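Local coordinates for methyltransferase domain-containing protein (Pyrococcus horikoshii, PDB 1VE3) that binds S-adenosylmethionine and is probably a methyltransferase that uses it as methyl donor, though its substrate is unknown, at residues I113-P118 against F191-G195. Numbering follows the deposited sequence.
With SAM (S-adenosylmethionine), chain C.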
loop_
_atom_site.group_PDB
_atom_site.type_symbol
_atom_site.label_atom_id
_atom_site.label_comp_id
_atom_site.label_asym_id
_atom_site.label_seq_id
_atom_site.Cartn_x
_atom_site.Cartn_y
_atom_site.Cartn_z
ATOM N N ILE A 113 -10.398 15.828 -6.793
ATOM C CA ILE A 113 -10.912 17.186 -6.772
ATOM C C ILE A 113 -9.885 18.315 -6.753
ATOM O O ILE A 113 -10.210 19.427 -7.172
ATOM C CB ILE A 113 -11.906 17.411 -5.605
ATOM C CG1 ILE A 113 -11.229 17.132 -4.267
ATOM C CG2 ILE A 113 -13.141 16.540 -5.798
ATOM C CD1 ILE A 113 -12.106 17.494 -3.070
ATOM N N VAL A 114 -8.659 18.055 -6.287
ATOM C CA VAL A 114 -7.654 19.122 -6.266
ATOM C C VAL A 114 -7.416 19.656 -7.665
ATOM O O VAL A 114 -6.881 20.743 -7.833
ATOM C CB VAL A 114 -6.274 18.664 -5.673
ATOM C CG1 VAL A 114 -6.435 18.287 -4.209
ATOM C CG2 VAL A 114 -5.693 17.496 -6.472
ATOM N N HIS A 115 -7.834 18.890 -8.668
ATOM C CA HIS A 115 -7.661 19.270 -10.068
ATOM C C HIS A 115 -8.770 20.161 -10.616
ATOM O O HIS A 115 -8.659 20.675 -11.724
ATOM C CB HIS A 115 -7.587 18.019 -10.948
ATOM C CG HIS A 115 -6.260 17.330 -10.923
ATOM N ND1 HIS A 115 -5.197 17.737 -11.701
ATOM C CD2 HIS A 115 -5.819 16.269 -10.209
ATOM C CE1 HIS A 115 -4.158 16.955 -11.467
ATOM N NE2 HIS A 115 -4.508 16.056 -10.565
ATOM N N PHE A 116 -9.832 20.359 -9.847
ATOM C CA PHE A 116 -10.941 21.149 -10.351
ATOM C C PHE A 116 -11.309 22.390 -9.537
ATOM O O PHE A 116 -11.473 22.326 -8.318
ATOM C CB PHE A 116 -12.181 20.254 -10.468
ATOM C CG PHE A 116 -11.971 19.019 -11.312
ATOM C CD1 PHE A 116 -12.369 18.989 -12.649
ATOM C CD2 PHE A 116 -11.367 17.889 -10.771
ATOM C CE1 PHE A 116 -12.164 17.844 -13.434
ATOM C CE2 PHE A 116 -11.159 16.744 -11.546
ATOM C CZ PHE A 116 -11.560 16.721 -12.880
ATOM N N GLU A 117 -11.432 23.524 -10.218
ATOM C CA GLU A 117 -11.860 24.734 -9.534
ATOM C C GLU A 117 -13.396 24.604 -9.500
ATOM O O GLU A 117 -13.959 23.724 -10.159
ATOM C CB GLU A 117 -11.411 25.985 -10.295
ATOM C CG GLU A 117 -12.073 26.221 -11.634
ATOM C CD GLU A 117 -11.583 27.503 -12.293
ATOM O OE1 GLU A 117 -11.382 28.505 -11.572
ATOM O OE2 GLU A 117 -11.413 27.520 -13.526
ATOM N N PRO A 118 -14.088 25.459 -8.731
ATOM C CA PRO A 118 -15.553 25.383 -8.642
ATOM C C PRO A 118 -16.351 25.195 -9.933
ATOM O O PRO A 118 -17.161 24.265 -10.036
ATOM C CB PRO A 118 -15.917 26.667 -7.899
ATOM C CG PRO A 118 -14.755 26.803 -6.939
ATOM C CD PRO A 118 -13.561 26.518 -7.849
ATOM N N PHE A 191 -2.795 23.370 -5.626
ATOM C CA PHE A 191 -3.980 22.521 -5.542
ATOM C C PHE A 191 -5.225 23.368 -5.335
ATOM O O PHE A 191 -5.159 24.405 -4.679
ATOM C CB PHE A 191 -3.897 21.584 -4.328
ATOM C CG PHE A 191 -2.775 20.594 -4.373
ATOM C CD1 PHE A 191 -2.848 19.473 -5.190
ATOM C CD2 PHE A 191 -1.656 20.764 -3.565
ATOM C CE1 PHE A 191 -1.818 18.529 -5.198
ATOM C CE2 PHE A 191 -0.620 19.828 -3.567
ATOM C CZ PHE A 191 -0.702 18.708 -4.383
ATOM N N ASN A 192 -6.355 22.924 -5.883
ATOM C CA ASN A 192 -7.619 23.621 -5.649
ATOM C C ASN A 192 -7.995 23.117 -4.260
ATOM O O ASN A 192 -7.938 21.913 -4.008
ATOM C CB ASN A 192 -8.691 23.196 -6.656
ATOM C CG ASN A 192 -8.562 23.911 -7.981
ATOM O OD1 ASN A 192 -8.781 25.117 -8.065
ATOM N ND2 ASN A 192 -8.212 23.171 -9.026
ATOM N N VAL A 193 -8.361 24.023 -3.359
ATOM C CA VAL A 193 -8.711 23.620 -2.001
ATOM C C VAL A 193 -10.219 23.470 -1.809
ATOM O O VAL A 193 -10.982 24.405 -2.054
ATOM C CB VAL A 193 -8.193 24.639 -0.961
ATOM C CG1 VAL A 193 -8.350 24.065 0.443
ATOM C CG2 VAL A 193 -6.735 24.997 -1.247
ATOM N N TRP A 194 -10.639 22.290 -1.369
ATOM C CA TRP A 194 -12.053 22.020 -1.130
ATOM C C TRP A 194 -12.353 21.625 0.314
ATOM O O TRP A 194 -11.549 20.965 0.974
ATOM C CB TRP A 194 -12.555 20.900 -2.043
ATOM C CG TRP A 194 -12.680 21.295 -3.472
ATOM C CD1 TRP A 194 -11.757 21.109 -4.464
ATOM C CD2 TRP A 194 -13.800 21.949 -4.076
ATOM N NE1 TRP A 194 -12.240 21.605 -5.656
ATOM C CE2 TRP A 194 -13.493 22.127 -5.444
ATOM C CE3 TRP A 194 -15.038 22.404 -3.592
ATOM C CZ2 TRP A 194 -14.380 22.742 -6.340
ATOM C CZ3 TRP A 194 -15.923 23.019 -4.481
ATOM C CH2 TRP A 194 -15.586 23.179 -5.843
ATOM N N GLY A 195 -13.516 22.049 0.793
ATOM C CA GLY A 195 -13.949 21.705 2.131
ATOM C C GLY A 195 -15.203 20.873 1.933
ATOM O O GLY A 195 -15.893 21.034 0.921
HETATM N N SAM C . -8.736 8.030 -9.350
HETATM C CA SAM C . -7.245 8.004 -9.349
HETATM C C SAM C . -6.754 7.099 -8.222
HETATM O O SAM C . -5.768 6.382 -8.433
HETATM O OXT SAM C . -7.414 7.169 -7.138
HETATM C CB SAM C . -6.759 9.398 -9.111
HETATM C CG SAM C . -5.430 9.648 -9.626
HETATM S SD SAM C . -4.808 11.353 -9.340
HETATM C CE SAM C . -4.750 11.556 -7.673
HETATM C "C5'" SAM C . -6.001 12.423 -10.157
HETATM C "C4'" SAM C . -6.218 12.216 -11.743
HETATM O "O4'" SAM C . -7.231 13.168 -12.220
HETATM C "C3'" SAM C . -5.002 12.583 -12.580
HETATM O "O3'" SAM C . -4.667 11.192 -13.073
HETATM C "C2'" SAM C . -5.410 13.356 -13.787
HETATM O "O2'" SAM C . -4.903 13.137 -15.067
HETATM C "C1'" SAM C . -6.972 13.306 -13.601
HETATM N N9 SAM C . -7.645 14.492 -14.146
HETATM C C8 SAM C . -7.449 15.859 -13.947
HETATM N N7 SAM C . -8.274 16.616 -14.628
HETATM C C5 SAM C . -9.054 15.735 -15.311
HETATM C C6 SAM C . -10.166 15.874 -16.250
HETATM N N6 SAM C . -10.645 17.071 -16.628
HETATM N N1 SAM C . -10.768 14.716 -16.790
HETATM C C2 SAM C . -10.306 13.476 -16.429
HETATM N N3 SAM C . -9.280 13.236 -15.566
HETATM C C4 SAM C . -8.685 14.405 -15.031
HETATM O O HOH W 1 -8.166 23.838 -11.887
#
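Trp194 turns the edge of its indole to residues 116-118, and its NE1 gives a hydrogen bond to Phe116 O (2.9 Å), the oxygen lying in the ring plane and the donor nearly on the line of the C=O bond (166°). Tryptophan suits this buried place because it joins that single polar N-H to a broad apolar surface: Ile113 CD1 packs on Trp194 CB at 3.6 Å, and at the far end of the indole Trp194 CH2 meets Pro118 CA, also at 3.6 Å. A leucine here would probably leave Phe116 O without this donor and open a gap beside Pro118. Asn192 fits as closely, gripping Val114 O twice: its backbone N approaches on a lone pair (3.0 Å), whereas ND2, at the same distance, comes from above the carbonyl plane. At the other end of the contact, Val114 and Phe191 lie side by side, CB to CD1 at 3.6 Å.

The looser side is the partly exposed rim, where a water accepts from Asn192 ND2 and donates to His115 O; asparagine suits because its short amide reaches both Val114 O and this water.

S-adenosylmethionine C8 sits over one face of the His115 ring. The contact ties the loop after strand 104-110 of the Rossmann-like sheet to the end of strand 188-192 and the loop leading to helix 196-203, with Leu121 of helix 118-131 touching Phe116 and Trp194.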